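Local structure of probable alginate O-acetylase AlgJ (Pseudomonas putida, 4O8V) at residues L34-L39 / Y278-N283. The protein probably acts with its partner proteins at the bacterial inner membrane to add acetyl groups to the mannuronate residues of alginate. Residues are numbered along the deposited sequence.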
ATOM      1  N   LEU A  34      16.178  11.626  -2.194  1.00 40.01           N
ATOM      2  CA  LEU A  34      15.577  10.307  -2.369  1.00 38.50           C
ATOM      3  C   LEU A  34      14.101  10.430  -2.757  1.00 36.36           C
ATOM      4  O   LEU A  34      13.627   9.721  -3.653  1.00 36.48           O
ATOM      5  CB  LEU A  34      15.732   9.457  -1.104  1.00 39.55           C
ATOM      6  CG  LEU A  34      17.104   8.817  -0.835  1.00 44.37           C
ATOM      7  CD1 LEU A  34      17.080   8.014   0.458  1.00 44.92           C
ATOM      8  CD2 LEU A  34      17.541   7.944  -2.003  1.00 44.96           C
HETATM    9  N   MSE A  35      13.371  11.325  -2.096  1.00 35.20           N
HETATM   10  CA  MSE A  35      11.975  11.583  -2.476  1.00 32.18           C
HETATM   11  C   MSE A  35      11.835  12.092  -3.919  1.00 34.10           C
HETATM   12  O   MSE A  35      10.951  11.631  -4.663  1.00 32.44           O
HETATM   13  CB  MSE A  35      11.343  12.578  -1.516  1.00 32.32           C
HETATM   14  CG  MSE A  35      10.992  11.955  -0.176  1.00 33.62           C
HETATM   15 SE   MSE A  35      10.376  13.340   1.069  1.00 50.70          SE
HETATM   16  CE  MSE A  35       9.191  14.311  -0.175  1.00 46.97           C
ATOM     17  N   GLN A  36      12.692  13.043  -4.293  0.56 35.31           N
ATOM     18  CA  GLN A  36      12.737  13.563  -5.659  0.56 36.37           C
ATOM     19  C   GLN A  36      12.915  12.408  -6.639  0.56 34.18           C
ATOM     20  O   GLN A  36      12.203  12.290  -7.642  0.56 29.94           O
ATOM     21  CB  GLN A  36      13.879  14.582  -5.815  0.56 40.33           C
ATOM     22  CG  GLN A  36      14.177  15.011  -7.254  0.56 43.92           C
ATOM     23  CD  GLN A  36      15.318  16.020  -7.353  0.56 47.98           C
ATOM     24  OE1 GLN A  36      16.217  16.057  -6.510  0.56 50.37           O
ATOM     25  NE2 GLN A  36      15.279  16.846  -8.388  0.56 48.55           N
ATOM     26  N   GLU A  37      13.860  11.536  -6.312  1.00 33.98           N
ATOM     27  CA  GLU A  37      14.272  10.471  -7.219  1.00 35.74           C
ATOM     28  C   GLU A  37      13.108   9.481  -7.377  1.00 33.64           C
ATOM     29  O   GLU A  37      12.704   9.137  -8.503  1.00 27.85           O
ATOM     30  CB  GLU A  37      15.546   9.808  -6.677  1.00 42.72           C
ATOM     31  CG  GLU A  37      16.441   9.154  -7.707  1.00 52.20           C
ATOM     32  CD  GLU A  37      16.917  10.081  -8.837  1.00 56.18           C
ATOM     33  OE1 GLU A  37      17.052  11.312  -8.635  1.00 61.64           O
ATOM     34  OE2 GLU A  37      17.168   9.558  -9.942  1.00 53.42           O
ATOM     35  N   ASN A  38      12.535   9.060  -6.250  1.00 29.56           N
ATOM     36  CA  ASN A  38      11.375   8.174  -6.278  1.00 28.03           C
ATOM     37  C   ASN A  38      10.171   8.789  -7.007  1.00 27.11           C
ATOM     38  O   ASN A  38       9.466   8.083  -7.728  1.00 24.23           O
ATOM     39  CB  ASN A  38      10.965   7.758  -4.864  1.00 25.40           C
ATOM     40  CG  ASN A  38      11.889   6.711  -4.287  1.00 35.69           C
ATOM     41  OD1 ASN A  38      12.497   5.926  -5.027  1.00 35.72           O
ATOM     42  ND2 ASN A  38      12.023   6.702  -2.961  1.00 31.35           N
ATOM     43  N   LEU A  39       9.927  10.088  -6.836  1.00 25.96           N
ATOM     44  CA  LEU A  39       8.817  10.725  -7.540  1.00 29.89           C
ATOM     45  C   LEU A  39       9.046  10.751  -9.053  1.00 29.08           C
ATOM     46  O   LEU A  39       8.094  10.620  -9.830  1.00 29.31           O
ATOM     47  CB  LEU A  39       8.600  12.144  -7.037  1.00 31.17           C
ATOM     48  CG  LEU A  39       7.967  12.175  -5.649  1.00 33.02           C
ATOM     49  CD1 LEU A  39       8.266  13.504  -4.925  1.00 36.48           C
ATOM     50  CD2 LEU A  39       6.464  11.907  -5.726  1.00 32.73           C
ATOM     51  N   TYR A 278       7.680   4.740   2.411  1.00 24.95           N
ATOM     52  CA  TYR A 278       8.660   4.309   1.408  1.00 28.96           C
ATOM     53  C   TYR A 278       9.156   5.440   0.516  1.00 27.43           C
ATOM     54  O   TYR A 278      10.146   5.270  -0.188  1.00 26.12           O
ATOM     55  CB  TYR A 278       8.081   3.203   0.511  1.00 30.18           C
ATOM     56  CG  TYR A 278       7.938   1.864   1.203  1.00 28.38           C
ATOM     57  CD1 TYR A 278       9.050   1.050   1.432  1.00 32.48           C
ATOM     58  CD2 TYR A 278       6.694   1.424   1.639  1.00 32.19           C
ATOM     59  CE1 TYR A 278       8.918  -0.174   2.078  1.00 34.58           C
ATOM     60  CE2 TYR A 278       6.554   0.211   2.282  1.00 30.06           C
ATOM     61  CZ  TYR A 278       7.662  -0.587   2.497  1.00 34.40           C
ATOM     62  OH  TYR A 278       7.499  -1.800   3.140  1.00 37.39           O
ATOM     63  N   LEU A 279       8.467   6.580   0.509  1.00 30.32           N
ATOM     64  CA  LEU A 279       8.846   7.651  -0.422  1.00 27.61           C
ATOM     65  C   LEU A 279      10.269   8.191  -0.151  1.00 29.47           C
ATOM     66  O   LEU A 279      11.035   8.407  -1.090  1.00 29.02           O
ATOM     67  CB  LEU A 279       7.830   8.801  -0.378  1.00 31.17           C
ATOM     68  CG  LEU A 279       8.057   9.892  -1.440  1.00 30.75           C
ATOM     69  CD1 LEU A 279       7.921   9.336  -2.843  1.00 33.89           C
ATOM     70  CD2 LEU A 279       7.098  11.047  -1.232  1.00 36.28           C
ATOM     71  N   PRO A 280      10.643   8.387   1.127  1.00 29.93           N
ATOM     72  CA  PRO A 280      12.027   8.854   1.283  1.00 31.95           C
ATOM     73  C   PRO A 280      13.026   7.727   1.536  1.00 35.87           C
ATOM     74  O   PRO A 280      14.075   7.981   2.129  1.00 44.54           O
ATOM     75  CB  PRO A 280      11.936   9.783   2.486  1.00 32.93           C
ATOM     76  CG  PRO A 280      10.842   9.183   3.331  1.00 32.44           C
ATOM     77  CD  PRO A 280       9.864   8.545   2.374  1.00 31.01           C
HETATM   78  N   MSE A 281      12.713   6.518   1.077  1.00 30.39           N
HETATM   79  CA  MSE A 281      13.607   5.370   1.241  1.00 29.94           C
HETATM   80  C   MSE A 281      14.290   4.960  -0.061  1.00 32.94           C
HETATM   81  O   MSE A 281      13.712   5.056  -1.140  1.00 31.47           O
HETATM   82  CB  MSE A 281      12.840   4.180   1.834  1.00 33.29           C
HETATM   83  CG  MSE A 281      12.387   4.444   3.260  1.00 37.62           C
HETATM   84 SE   MSE A 281      11.313   2.980   4.063  1.00 42.96          SE
HETATM   85  CE  MSE A 281      12.776   1.668   4.131  1.00 47.69           C
ATOM     86  N   LYS A 282      15.524   4.479   0.051  1.00 30.26           N
ATOM     87  CA  LYS A 282      16.290   4.099  -1.137  1.00 30.10           C
ATOM     88  C   LYS A 282      15.793   2.790  -1.723  1.00 33.21           C
ATOM     89  O   LYS A 282      15.435   1.866  -1.012  1.00 33.90           O
ATOM     90  CB  LYS A 282      17.780   4.000  -0.809  1.00 37.28           C
ATOM     91  CG  LYS A 282      18.665   3.745  -2.020  1.00 42.75           C
ATOM     92  CD  LYS A 282      19.749   4.820  -2.140  1.00 55.65           C
ATOM     93  CE  LYS A 282      20.815   4.459  -3.167  1.00 61.65           C
ATOM     94  NZ  LYS A 282      21.731   3.391  -2.677  1.00 65.91           N
ATOM     95  N   ASN A 283      15.736   2.728  -3.043  1.00 29.30           N
ATOM     96  CA  ASN A 283      15.410   1.490  -3.719  1.00 29.36           C
ATOM     97  C   ASN A 283      16.626   0.968  -4.428  1.00 33.57           C
ATOM     98  O   ASN A 283      17.372   1.736  -5.033  1.00 37.48           O
ATOM     99  CB  ASN A 283      14.272   1.703  -4.697  1.00 28.41           C
ATOM    100  CG  ASN A 283      12.971   1.876  -3.990  1.00 32.48           C
ATOM    101  OD1 ASN A 283      12.514   0.954  -3.334  1.00 31.69           O
ATOM    102  ND2 ASN A 283      12.391   3.058  -4.074  1.00 32.11           N
TER
HETATM  103  O   HOH W   1      15.899   5.488  -4.610  1.00 43.06           O
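Residues 34-39 are part of helix 31-51, with N38 N hydrogen-bonded to L34 O and L39 N to M35 O. Facing them, Y278 to M281 make a type I beta turn, closed by M281 N to Y278 O at 3.1 Å, before the chain extends through K282 and N283. The backbones come nearest at M35 and P280, whose CA atoms are 4.6 Å apart, and M35 CA makes a CH...O contact with L279 O at 3.6 Å.

A side-chain amide can satisfy the carbonyls of a turn packed on a helix, and N38, which points into the loop, is an example. N38 ND2 donates to L279 O (2.7 Å) and M281 O (3.0 Å), so both amide protons are spent on carbonyls two residues apart, while N38 OD1 accepts from N283 ND2 at 3.0 Å. A water accepts from N283 N and donates weakly to N38 OD1. Beside this polar centre, M35 CG packs on L279 CG (3.8 Å) and P280 CB (3.6 Å), and L39 CG meets L279 CD1 at 4.0 Å. Toward the solvent, L34 CD2 lies 3.8 Å from K282 CD.

At the turn's start, the side chain of Y278 lies about 6 Å from that of S218, the inferred nucleophile of this SGNH hydrolase-like domain, which places this loop beside the probable active site. The contact joins helix 31-51 to the loop between strand 269-275 of the parallel sheet and helix 290-297. Helix 84-94 completes the apolar cluster, with L84 touching M35 and P280, and F88 touching L279.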